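Long-range contact in enoyl-CoA hydratase, EchA12_1 (Mycobacterium marinum M, PDB 3QRE), which probably acts on coenzyme A thioesters, as enoyl-CoA hydratases of the crotonase family do in fatty acid metabolism: residues Ile42-Asn46 and Phe62-Ile66. Numbering follows the deposited sequence.
Sequences IITFN and FYAAI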
loop_
_atom_site.group_PDB
_atom_site.type_symbol
_atom_site.label_atom_id
_atom_site.label_comp_id
_atom_site.label_asym_id
_atom_site.label_seq_id
_atom_site.Cartn_x
_atom_site.Cartn_y
_atom_site.Cartn_z
ATOM N N ILE A 42 -12.823 26.521 -7.619
ATOM C CA ILE A 42 -13.842 25.490 -7.428
ATOM C C ILE A 42 -14.462 25.128 -8.774
ATOM O O ILE A 42 -15.054 25.980 -9.460
ATOM C CB ILE A 42 -14.941 25.933 -6.433
ATOM C CG1 ILE A 42 -14.303 26.353 -5.102
ATOM C CG2 ILE A 42 -15.994 24.810 -6.256
ATOM C CD1 ILE A 42 -15.280 26.964 -4.101
ATOM N N ILE A 43 -14.306 23.860 -9.145
ATOM C CA ILE A 43 -14.762 23.351 -10.417
ATOM C C ILE A 43 -15.874 22.357 -10.113
ATOM O O ILE A 43 -15.689 21.388 -9.346
ATOM C CB ILE A 43 -13.587 22.714 -11.189
ATOM C CG1 ILE A 43 -12.499 23.779 -11.423
ATOM C CG2 ILE A 43 -14.054 22.039 -12.491
ATOM C CD1 ILE A 43 -11.314 23.293 -12.272
ATOM N N THR A 44 -17.035 22.614 -10.706
ATOM C CA THR A 44 -18.255 21.894 -10.381
ATOM C C THR A 44 -18.879 21.280 -11.626
ATOM O O THR A 44 -19.261 22.012 -12.559
ATOM C CB THR A 44 -19.274 22.831 -9.658
ATOM O OG1 THR A 44 -18.630 23.446 -8.531
ATOM C CG2 THR A 44 -20.539 22.066 -9.182
ATOM N N PHE A 45 -18.966 19.943 -11.650
ATOM C CA PHE A 45 -19.760 19.253 -12.678
ATOM C C PHE A 45 -21.230 19.640 -12.509
ATOM O O PHE A 45 -21.802 19.505 -11.421
ATOM C CB PHE A 45 -19.607 17.726 -12.622
ATOM C CG PHE A 45 -18.186 17.235 -12.794
ATOM C CD1 PHE A 45 -17.403 17.655 -13.870
ATOM C CD2 PHE A 45 -17.641 16.343 -11.875
ATOM C CE1 PHE A 45 -16.115 17.196 -14.029
ATOM C CE2 PHE A 45 -16.345 15.879 -12.015
ATOM C CZ PHE A 45 -15.580 16.305 -13.101
ATOM N N ASN A 46 -21.824 20.127 -13.595
ATOM C CA ASN A 46 -23.147 20.746 -13.556
ATOM C C ASN A 46 -24.148 20.100 -14.503
ATOM O O ASN A 46 -24.858 20.780 -15.235
ATOM C CB ASN A 46 -23.042 22.255 -13.839
ATOM C CG ASN A 46 -24.358 22.985 -13.602
ATOM O OD1 ASN A 46 -25.094 22.672 -12.664
ATOM N ND2 ASN A 46 -24.658 23.958 -14.452
ATOM N N PHE A 62 -14.561 20.723 -18.226
ATOM C CA PHE A 62 -13.508 20.316 -17.307
ATOM C C PHE A 62 -12.098 20.750 -17.759
ATOM O O PHE A 62 -11.361 21.353 -16.982
ATOM C CB PHE A 62 -13.556 18.792 -17.105
ATOM C CG PHE A 62 -12.553 18.273 -16.092
ATOM C CD1 PHE A 62 -12.587 18.704 -14.760
ATOM C CD2 PHE A 62 -11.586 17.357 -16.462
ATOM C CE1 PHE A 62 -11.660 18.221 -13.811
ATOM C CE2 PHE A 62 -10.647 16.879 -15.515
ATOM C CZ PHE A 62 -10.699 17.308 -14.189
ATOM N N TYR A 63 -11.741 20.448 -19.009
ATOM C CA TYR A 63 -10.437 20.832 -19.557
ATOM C C TYR A 63 -10.243 22.327 -19.532
ATOM O O TYR A 63 -9.181 22.809 -19.097
ATOM C CB TYR A 63 -10.238 20.319 -20.973
ATOM C CG TYR A 63 -10.302 18.817 -21.066
ATOM C CD1 TYR A 63 -9.908 18.012 -19.975
ATOM C CD2 TYR A 63 -10.733 18.194 -22.234
ATOM C CE1 TYR A 63 -9.945 16.632 -20.040
ATOM C CE2 TYR A 63 -10.797 16.810 -22.312
ATOM C CZ TYR A 63 -10.391 16.025 -21.203
ATOM O OH TYR A 63 -10.449 14.645 -21.268
ATOM N N ALA A 64 -11.278 23.054 -19.946
ATOM C CA ALA A 64 -11.194 24.502 -20.058
ATOM C C ALA A 64 -11.079 25.102 -18.667
ATOM O O ALA A 64 -10.302 26.021 -18.455
ATOM C CB ALA A 64 -12.417 25.077 -20.836
ATOM N N ALA A 65 -11.845 24.557 -17.723
ATOM C CA ALA A 65 -11.822 25.022 -16.339
ATOM C C ALA A 65 -10.460 24.770 -15.692
ATOM O O ALA A 65 -9.869 25.698 -15.149
ATOM C CB ALA A 65 -12.952 24.384 -15.531
ATOM N N ILE A 66 -9.955 23.538 -15.782
ATOM C CA ILE A 66 -8.578 23.203 -15.336
ATOM C C ILE A 66 -7.501 24.094 -15.965
ATOM O O ILE A 66 -6.649 24.631 -15.254
ATOM C CB ILE A 66 -8.200 21.714 -15.608
ATOM C CG1 ILE A 66 -8.993 20.754 -14.715
ATOM C CG2 ILE A 66 -6.693 21.489 -15.453
ATOM C CD1 ILE A 66 -8.723 20.851 -13.220
#
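Strand 40-45 and helix 56-71 form the first half of a beta-alpha-beta unit of the crotonase fold, and I43 packs directly against A65 where the helix lies on the sheet. The two short segments run almost antiparallel, at 174°, with their axes 9.5 Å apart, a spacing filled mainly by apolar side chains. Both branches of I43 touch the helix. Its CG1 arm, extended through chi2 of -176°, carries CD1 to the helix, where CD1 lies 3.8 Å from A65 CB and 3.7 Å from I66 CD1. The other branch, CG2, sits 4.0 Å from A65 CB, so the small methyl of A65 is met by both arms of the isoleucine; CG2 also approaches the edge of the F62 ring, near its plane. One turn before I66, the end of the F45 ring reaches the helix, its CE1 3.9 Å from F62 CD1 at the rim of the F62 ring. The two ring planes are inclined at 48°. I66 CG1 of the same helix lies 3.8 Å above one face of the F62 ring, toward its rim. Around this buried layer, I78 and L80 of strand 77-82, the parallel neighbour, touch I43 and both phenylalanines respectively, V31 of the antiparallel strand 31-35 reaches I43 and A65, and F125 and L129, from the loop ahead of strand 133-137, pack on I66.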